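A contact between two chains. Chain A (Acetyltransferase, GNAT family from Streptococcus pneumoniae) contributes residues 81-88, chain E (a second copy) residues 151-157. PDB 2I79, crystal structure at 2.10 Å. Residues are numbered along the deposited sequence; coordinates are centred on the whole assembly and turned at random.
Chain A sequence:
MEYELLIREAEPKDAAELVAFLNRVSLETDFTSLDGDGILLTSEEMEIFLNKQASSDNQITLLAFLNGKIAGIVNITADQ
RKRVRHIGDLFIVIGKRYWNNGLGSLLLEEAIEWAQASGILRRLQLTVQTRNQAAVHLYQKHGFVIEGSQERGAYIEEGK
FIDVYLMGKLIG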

ATOM      1  N   ARG A  81      11.466   3.312  -4.796  1.00 47.36           N
ATOM      2  CA  ARG A  81      12.568   2.329  -4.644  1.00 47.25           C
ATOM      3  C   ARG A  81      12.590   1.292  -5.754  1.00 46.22           C
ATOM      4  O   ARG A  81      11.527   0.806  -6.186  1.00 44.64           O
ATOM      5  N   LYS A  82      13.788   0.940  -6.221  1.00 45.24           N
ATOM      6  CA  LYS A  82      13.882   0.083  -7.404  1.00 46.50           C
ATOM      7  C   LYS A  82      13.304  -1.317  -7.220  1.00 45.39           C
ATOM      8  O   LYS A  82      12.916  -1.942  -8.217  1.00 45.83           O
ATOM      9  N   ARG A  83      13.221  -1.798  -5.969  1.00 44.61           N
ATOM     10  CA  ARG A  83      12.579  -3.085  -5.690  1.00 44.34           C
ATOM     11  C   ARG A  83      11.163  -3.138  -6.283  1.00 43.62           C
ATOM     12  O   ARG A  83      10.772  -4.160  -6.806  1.00 43.17           O
ATOM     13  N   VAL A  84      10.432  -2.019  -6.208  1.00 43.55           N
ATOM     14  CA  VAL A  84       8.993  -1.952  -6.488  1.00 43.82           C
ATOM     15  C   VAL A  84       8.545  -0.819  -7.433  1.00 44.18           C
ATOM     16  O   VAL A  84       7.350  -0.638  -7.684  1.00 43.80           O
ATOM     17  N   ARG A  85       9.513  -0.123  -8.023  1.00 44.66           N
ATOM     18  CA  ARG A  85       9.271   1.063  -8.877  1.00 44.57           C
ATOM     19  C   ARG A  85       8.434   0.762 -10.156  1.00 43.11           C
ATOM     20  O   ARG A  85       7.812   1.652 -10.728  1.00 42.03           O
ATOM     21  N   HIS A  86       8.414  -0.501 -10.552  1.00 41.53           N
ATOM     22  CA  HIS A  86       7.728  -0.991 -11.761  1.00 41.59           C
ATOM     23  C   HIS A  86       6.264  -1.373 -11.531  1.00 41.12           C
ATOM     24  O   HIS A  86       5.595  -1.796 -12.466  1.00 41.65           O
ATOM     25  N   ILE A  87       5.785  -1.219 -10.295  1.00 40.66           N
ATOM     26  CA  ILE A  87       4.433  -1.576  -9.887  1.00 40.38           C
ATOM     27  C   ILE A  87       3.562  -0.318  -9.669  1.00 40.73           C
ATOM     28  O   ILE A  87       3.856   0.516  -8.800  1.00 40.98           O
ATOM     29  N   GLY A  88       2.499  -0.199 -10.457  1.00 40.75           N
ATOM     30  CA  GLY A  88       1.521   0.877 -10.329  1.00 40.91           C
ATOM     31  C   GLY A  88       0.272   0.366  -9.655  1.00 41.08           C
ATOM     32  O   GLY A  88      -0.307  -0.649 -10.065  1.00 40.87           O
TER
ATOM     33  N   GLU E 151       3.021 -12.219  -9.526  1.00 44.90           N
ATOM     34  CA  GLU E 151       4.175 -12.148 -10.437  1.00 45.27           C
ATOM     35  C   GLU E 151       4.743 -10.732 -10.549  1.00 43.89           C
ATOM     36  O   GLU E 151       4.010  -9.778 -10.648  1.00 42.43           O
ATOM     37  N   ARG E 152       6.064 -10.634 -10.603  1.00 43.77           N
ATOM     38  CA  ARG E 152       6.767  -9.355 -10.582  1.00 43.80           C
ATOM     39  C   ARG E 152       6.366  -8.527  -9.372  1.00 43.04           C
ATOM     40  O   ARG E 152       6.184  -7.326  -9.480  1.00 42.10           O
ATOM     41  N   GLY E 153       6.210  -9.161  -8.216  1.00 42.92           N
ATOM     42  CA  GLY E 153       6.015  -8.412  -6.977  1.00 43.53           C
ATOM     43  C   GLY E 153       7.291  -7.746  -6.465  1.00 43.52           C
ATOM     44  O   GLY E 153       7.243  -6.955  -5.548  1.00 43.30           O
ATOM     45  N   ALA E 154       8.436  -8.098  -7.045  1.00 44.09           N
ATOM     46  CA  ALA E 154       9.723  -7.521  -6.661  1.00 44.77           C
ATOM     47  C   ALA E 154      10.719  -7.602  -7.817  1.00 44.87           C
ATOM     48  O   ALA E 154      10.606  -8.413  -8.718  1.00 43.45           O
ATOM     49  N   TYR E 155      11.696  -6.726  -7.776  1.00 46.61           N
ATOM     50  CA  TYR E 155      12.718  -6.649  -8.802  1.00 47.38           C
ATOM     51  C   TYR E 155      14.040  -6.665  -8.069  1.00 47.37           C
ATOM     52  O   TYR E 155      14.219  -5.912  -7.151  1.00 45.89           O
ATOM     53  N   ILE E 156      14.916  -7.592  -8.422  1.00 48.55           N
ATOM     54  CA  ILE E 156      16.237  -7.710  -7.799  1.00 49.78           C
ATOM     55  C   ILE E 156      17.314  -7.841  -8.884  1.00 50.61           C
ATOM     56  O   ILE E 156      17.001  -8.030 -10.069  1.00 49.60           O
ATOM     57  N   GLU E 157      18.567  -7.712  -8.462  1.00 52.58           N
ATOM     58  CA  GLU E 157      19.757  -7.958  -9.297  1.00 54.78           C
ATOM     59  C   GLU E 157      19.821  -7.218 -10.629  1.00 56.10           C
ATOM     60  O   GLU E 157      20.336  -7.774 -11.604  1.00 55.95           O
TER

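Arg A83 and Tyr E155 are joined twice, once through backbone and once through the arginine side chain. Tyr E155 N gives a weak hydrogen bond to Arg A83 O at 2.9 Å. In return, Arg A83 NE donates to Tyr E155 O at 3.2 Å, and this bond is nearly straight. The carbonyl lies at the edge of the guanidinium, near its plane, where the NE hydrogen points. The CA-to-CB bond of Arg A83 points sideways; chi1 is t, chi2 is 109° and chi3 is m, and the side-chain end comes nearer to chain E. Arg A83 NE also lies 3.7 Å from Ile E156 CG2. Its NH1 is hydrogen-bonded elsewhere in the structure.

Tyr E155 points toward chain A with chi1 t. Its ring meets Lys A82: CD2 is 3.4 Å from Lys A82 O and 3.8 Å from Lys A82 CD. Lys A82 points sideways, with chi1 p.

His A86, also chi1 p, points toward chain E. Its NE2 is 3.7 Å from Tyr E155 CB and makes a weak hydrogen bond to Arg A83 O at 3.4 Å within its own chain. Arg A83 O therefore accepts from both chains.

Ile A87 (chi1 m, chi2 t) points toward the corner in chain E. Its CD1 lies 3.6 Å from Gly E153 O and 3.8 Å from Arg E152 O.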

ATOM      1  CB  ARG A  81      12.468   1.612  -3.305  1.00 47.60           C
ATOM      2  CG  ARG A  81      12.963   2.483  -2.141  1.00 49.24           C
ATOM      3  CD  ARG A  81      12.883   1.738  -0.837  1.00 49.94           C
ATOM      4  NE  ARG A  81      13.702   2.362   0.224  1.00 53.19           N
ATOM      5  CZ  ARG A  81      13.242   3.225   1.135  1.00 54.16           C
ATOM      6  NH1 ARG A  81      11.965   3.605   1.151  1.00 55.12           N
ATOM      7  NH2 ARG A  81      14.071   3.706   2.050  1.00 54.52           N
ATOM      8  CB  LYS A  82      15.308   0.012  -7.957  1.00 47.92           C
ATOM      9  CG  LYS A  82      16.302  -0.734  -7.106  1.00 50.92           C
ATOM     10  CD  LYS A  82      16.502  -2.224  -7.580  1.00 55.15           C
ATOM     11  CE  LYS A  82      17.853  -2.813  -7.112  1.00 54.68           C
ATOM     12  NZ  LYS A  82      18.168  -2.481  -5.666  1.00 56.05           N
ATOM     13  CB  ARG A  83      12.496  -3.400  -4.191  1.00 43.71           C
ATOM     14  CG  ARG A  83      12.156  -4.920  -3.881  1.00 45.05           C
ATOM     15  CD  ARG A  83      13.354  -5.706  -3.298  1.00 48.93           C
ATOM     16  NE  ARG A  83      14.569  -5.425  -4.058  1.00 49.21           N
ATOM     17  CZ  ARG A  83      15.759  -5.114  -3.594  1.00 49.93           C
ATOM     18  NH1 ARG A  83      16.053  -5.053  -2.308  1.00 49.68           N
ATOM     19  NH2 ARG A  83      16.707  -4.878  -4.480  1.00 55.54           N
ATOM     20  CB  VAL A  84       8.216  -1.868  -5.159  1.00 43.80           C
ATOM     21  CG1 VAL A  84       8.401  -3.164  -4.390  1.00 42.95           C
ATOM     22  CG2 VAL A  84       8.664  -0.685  -4.339  1.00 43.32           C
ATOM     23  CB  ARG A  85      10.639   1.671  -9.236  1.00 44.74           C
ATOM     24  CG  ARG A  85      10.598   2.956 -10.003  1.00 46.85           C
ATOM     25  CD  ARG A  85      11.851   3.811  -9.752  1.00 51.09           C
ATOM     26  NE  ARG A  85      13.055   3.189 -10.289  1.00 55.54           N
ATOM     27  CZ  ARG A  85      14.290   3.312  -9.779  1.00 56.70           C
ATOM     28  NH1 ARG A  85      14.537   4.006  -8.663  1.00 57.21           N
ATOM     29  NH2 ARG A  85      15.307   2.700 -10.391  1.00 57.77           N
ATOM     30  CB  HIS A  86       8.483  -2.227 -12.289  1.00 41.35           C
ATOM     31  CG  HIS A  86       8.543  -3.347 -11.296  1.00 39.40           C
ATOM     32  ND1 HIS A  86       7.674  -4.418 -11.334  1.00 39.10           N
ATOM     33  CD2 HIS A  86       9.272  -3.500 -10.168  1.00 36.43           C
ATOM     34  CE1 HIS A  86       7.925  -5.215 -10.309  1.00 36.18           C
ATOM     35  NE2 HIS A  86       8.877  -4.671  -9.582  1.00 38.58           N
ATOM     36  CB  ILE A  87       4.450  -2.362  -8.551  1.00 40.39           C
ATOM     37  CG1 ILE A  87       5.352  -3.612  -8.644  1.00 40.33           C
ATOM     38  CG2 ILE A  87       3.039  -2.754  -8.133  1.00 40.46           C
ATOM     39  CD1 ILE A  87       5.641  -4.259  -7.302  1.00 39.31           C
TER
ATOM     40  CB  GLU E 151       3.802 -12.625 -11.843  1.00 45.20           C
ATOM     41  CG  GLU E 151       4.234 -14.023 -12.184  1.00 47.86           C
ATOM     42  CD  GLU E 151       4.005 -14.350 -13.668  1.00 48.14           C
ATOM     43  OE1 GLU E 151       4.973 -14.268 -14.466  1.00 52.39           O
ATOM     44  OE2 GLU E 151       2.848 -14.647 -14.034  1.00 52.46           O
ATOM     45  CB  ARG E 152       6.521  -8.557 -11.872  1.00 43.97           C
ATOM     46  CG  ARG E 152       6.685  -9.346 -13.158  1.00 44.39           C
ATOM     47  CD  ARG E 152       6.664  -8.400 -14.367  1.00 44.59           C
ATOM     48  NE  ARG E 152       6.819  -9.123 -15.636  1.00 45.39           N
ATOM     49  CZ  ARG E 152       6.443  -8.661 -16.831  1.00 45.79           C
ATOM     50  NH1 ARG E 152       5.859  -7.473 -16.967  1.00 45.20           N
ATOM     51  NH2 ARG E 152       6.621  -9.415 -17.905  1.00 45.09           N
ATOM     52  CB  ALA E 154      10.273  -8.211  -5.422  1.00 43.76           C
ATOM     53  CB  TYR E 155      12.511  -5.364  -9.583  1.00 49.14           C
ATOM     54  CG  TYR E 155      13.555  -5.019 -10.609  1.00 49.09           C
ATOM     55  CD1 TYR E 155      13.518  -5.579 -11.884  1.00 52.08           C
ATOM     56  CD2 TYR E 155      14.559  -4.097 -10.316  1.00 52.53           C
ATOM     57  CE1 TYR E 155      14.458  -5.242 -12.841  1.00 52.17           C
ATOM     58  CE2 TYR E 155      15.516  -3.756 -11.258  1.00 52.96           C
ATOM     59  CZ  TYR E 155      15.447  -4.320 -12.528  1.00 53.70           C
ATOM     60  OH  TYR E 155      16.400  -3.981 -13.475  1.00 54.04           O
ATOM     61  CB  ILE E 156      16.309  -8.925  -6.815  1.00 49.34           C
ATOM     62  CG1 ILE E 156      15.993 -10.256  -7.531  1.00 50.02           C
ATOM     63  CG2 ILE E 156      15.339  -8.724  -5.663  1.00 48.62           C
ATOM     64  CD1 ILE E 156      16.615 -11.481  -6.876  1.00 49.18           C
ATOM     65  CB  GLU E 157      19.879  -9.445  -9.597  1.00 54.46           C
ATOM     66  CG  GLU E 157      19.905 -10.297  -8.376  1.00 56.01           C
ATOM     67  CD  GLU E 157      19.939 -11.757  -8.710  1.00 56.72           C
ATOM     68  OE1 GLU E 157      20.169 -12.556  -7.766  1.00 59.97           O
ATOM     69  OE2 GLU E 157      19.735 -12.105  -9.907  1.00 59.31           O
TER